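Side-chain contact in chromosome partition protein Smc (Pyrococcus yayanosii, PDB 5XEI), which is probably required for chromosome condensation and partitioning, as an ATP-hydrolysing, DNA-binding SMC protein: residues N212-Y217 / K321-F326. Numbering follows the deposited sequence.
Sequences NDALRY and KAIEDF
Ile323 reaches across an antiparallel coiled coil and sets its terminal methyl against Ala214 and Leu215. The contact lies on the arm that carries the ATPase head, joining helix 170-246 to the opening turns of helix 321-383, which runs in the reverse direction. It is far from the predicted ATP site in the head, and no hydrogen bond links the two segments.

The bridge is wholly apolar, with Ile323 as its one contributor from 321-326. CD1 of Ile323 lies 3.7 Å from CB of Ala214 and 3.4 Å from CD2 of Leu215, so one methyl meets two consecutive residues of the partner helix. CG1 follows it in, 3.6 Å from CD2 of Leu215. With CG1 anti to the carbonyl carbon (chi1 -67°) and CD1 extended beyond it (chi2 157°), the longer branch is the one that reaches the partner helix. Leu215 takes part mainly through CD2, its chain slanting across that of Ile323, whereas Ala214 directs its short CB at the opposite helix and permits a CA-to-CA separation of 6.9 Å from Ile323. Cutting Ile323 back to an alanine here removes CG1 and CD1, which is likely to leave CD2 of Leu215 without the partner it packs on and CB of Ala214 less well covered.

Two neighbours extend the seam against helix 170-246: Phe326 makes a cation-pi contact with Arg211 and touches Leu204, while Ala322 packs on Glu210. Ala214 also touches the loop residue Met320, and Tyr217 reaches Ile312 and Leu315 of helix 298-315.

Ordinary i to i+4 backbone bonds run within each helix, Tyr217 N to Asp213 O at 2.9 Å and Phe326 N to Ala322 O at 2.8 Å. Across the contact, CG1 of Ile323 lies 3.9 Å from CB of Ala214.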
loop_
_atom_site.group_PDB
_atom_site.type_symbol
_atom_site.label_atom_id
_atom_site.label_comp_id
_atom_site.label_asym_id
_atom_site.label_seq_id
_atom_site.Cartn_x
_atom_site.Cartn_y
_atom_site.Cartn_z
ATOM N N ASN A 212 30.774 -37.884 -20.974
ATOM C CA ASN A 212 30.881 -38.866 -22.043
ATOM C C ASN A 212 32.327 -39.220 -22.327
ATOM O O ASN A 212 32.618 -40.366 -22.674
ATOM C CB ASN A 212 30.203 -38.360 -23.307
ATOM C CG ASN A 212 28.704 -38.308 -23.176
ATOM O OD1 ASN A 212 28.079 -37.351 -23.618
ATOM N ND2 ASN A 212 28.115 -39.332 -22.551
ATOM N N ASP A 213 33.238 -38.262 -22.176
ATOM C CA ASP A 213 34.648 -38.578 -22.325
ATOM C C ASP A 213 35.121 -39.456 -21.188
ATOM O O ASP A 213 35.866 -40.414 -21.409
ATOM C CB ASP A 213 35.477 -37.306 -22.398
ATOM C CG ASP A 213 35.367 -36.643 -23.742
ATOM O OD1 ASP A 213 35.860 -35.506 -23.888
ATOM O OD2 ASP A 213 34.776 -37.272 -24.654
ATOM N N ALA A 214 34.694 -39.149 -19.962
ATOM C CA ALA A 214 35.031 -40.022 -18.846
ATOM C C ALA A 214 34.477 -41.421 -19.078
ATOM O O ALA A 214 35.137 -42.418 -18.761
ATOM C CB ALA A 214 34.508 -39.442 -17.541
ATOM N N LEU A 215 33.288 -41.519 -19.680
ATOM C CA LEU A 215 32.708 -42.833 -19.928
ATOM C C LEU A 215 33.521 -43.631 -20.948
ATOM O O LEU A 215 33.739 -44.830 -20.762
ATOM C CB LEU A 215 31.249 -42.690 -20.376
ATOM C CG LEU A 215 30.272 -42.237 -19.280
ATOM C CD1 LEU A 215 28.812 -42.484 -19.628
ATOM C CD2 LEU A 215 30.597 -42.938 -17.996
ATOM N N ARG A 216 33.978 -43.005 -22.032
ATOM C CA ARG A 216 34.702 -43.788 -23.032
ATOM C C ARG A 216 36.132 -44.045 -22.600
ATOM O O ARG A 216 36.681 -45.117 -22.862
ATOM C CB ARG A 216 34.662 -43.109 -24.396
ATOM C CG ARG A 216 33.344 -42.429 -24.692
ATOM C CD ARG A 216 33.409 -41.566 -25.962
ATOM N NE ARG A 216 32.067 -41.340 -26.456
ATOM C CZ ARG A 216 31.788 -40.460 -27.408
ATOM N NH1 ARG A 216 32.768 -39.742 -27.953
ATOM N NH2 ARG A 216 30.540 -40.293 -27.830
ATOM N N TYR A 217 36.749 -43.084 -21.924
ATOM C CA TYR A 217 37.977 -43.389 -21.208
ATOM C C TYR A 217 37.806 -44.655 -20.360
ATOM O O TYR A 217 38.694 -45.518 -20.321
ATOM C CB TYR A 217 38.393 -42.181 -20.363
ATOM C CG TYR A 217 39.419 -42.531 -19.335
ATOM C CD1 TYR A 217 40.765 -42.392 -19.597
ATOM C CD2 TYR A 217 39.035 -43.016 -18.094
ATOM C CE1 TYR A 217 41.700 -42.720 -18.646
ATOM C CE2 TYR A 217 39.946 -43.354 -17.157
ATOM C CZ TYR A 217 41.277 -43.207 -17.423
ATOM O OH TYR A 217 42.172 -43.555 -16.435
ATOM N N LYS A 321 35.200 -36.949 -11.973
ATOM C CA LYS A 321 34.130 -36.380 -11.165
ATOM C C LYS A 321 32.905 -36.074 -12.021
ATOM O O LYS A 321 31.774 -36.092 -11.520
ATOM C CB LYS A 321 34.609 -35.111 -10.465
ATOM C CG LYS A 321 36.026 -35.181 -9.960
ATOM C CD LYS A 321 36.075 -35.632 -8.504
ATOM C CE LYS A 321 37.464 -36.185 -8.108
ATOM N NZ LYS A 321 37.408 -37.138 -6.935
ATOM N N ALA A 322 33.116 -35.827 -13.318
ATOM C CA ALA A 322 32.032 -35.438 -14.211
ATOM C C ALA A 322 30.878 -36.436 -14.197
ATOM O O ALA A 322 29.714 -36.035 -14.269
ATOM C CB ALA A 322 32.558 -35.269 -15.636
ATOM N N ILE A 323 31.168 -37.735 -14.129
ATOM C CA ILE A 323 30.085 -38.707 -14.155
ATOM C C ILE A 323 29.152 -38.486 -12.976
ATOM O O ILE A 323 27.922 -38.542 -13.117
ATOM C CB ILE A 323 30.639 -40.140 -14.179
ATOM C CG1 ILE A 323 31.353 -40.405 -15.501
ATOM C CG2 ILE A 323 29.528 -41.156 -13.926
ATOM C CD1 ILE A 323 32.379 -41.533 -15.410
ATOM N N GLU A 324 29.708 -38.213 -11.801
ATOM C CA GLU A 324 28.816 -37.961 -10.676
ATOM C C GLU A 324 28.344 -36.508 -10.652
ATOM O O GLU A 324 27.210 -36.237 -10.241
ATOM C CB GLU A 324 29.492 -38.338 -9.354
ATOM C CG GLU A 324 29.815 -39.832 -9.165
ATOM C CD GLU A 324 28.708 -40.787 -9.654
ATOM O OE1 GLU A 324 29.033 -41.794 -10.338
ATOM O OE2 GLU A 324 27.523 -40.535 -9.355
ATOM N N ASP A 325 29.193 -35.562 -11.092
ATOM C CA ASP A 325 28.811 -34.150 -11.113
ATOM C C ASP A 325 27.601 -33.917 -12.005
ATOM O O ASP A 325 26.716 -33.119 -11.674
ATOM C CB ASP A 325 29.980 -33.285 -11.592
ATOM C CG ASP A 325 30.963 -32.933 -10.470
ATOM O OD1 ASP A 325 30.627 -33.180 -9.289
ATOM O OD2 ASP A 325 32.073 -32.411 -10.770
ATOM N N PHE A 326 27.560 -34.583 -13.154
ATOM C CA PHE A 326 26.407 -34.488 -14.033
ATOM C C PHE A 326 25.094 -34.686 -13.277
ATOM O O PHE A 326 24.279 -33.761 -13.170
ATOM C CB PHE A 326 26.544 -35.513 -15.149
ATOM C CG PHE A 326 25.451 -35.450 -16.121
ATOM C CD1 PHE A 326 24.324 -36.247 -15.973
ATOM C CD2 PHE A 326 25.506 -34.562 -17.168
ATOM C CE1 PHE A 326 23.279 -36.171 -16.878
ATOM C CE2 PHE A 326 24.460 -34.492 -18.058
ATOM C CZ PHE A 326 23.351 -35.292 -17.921
#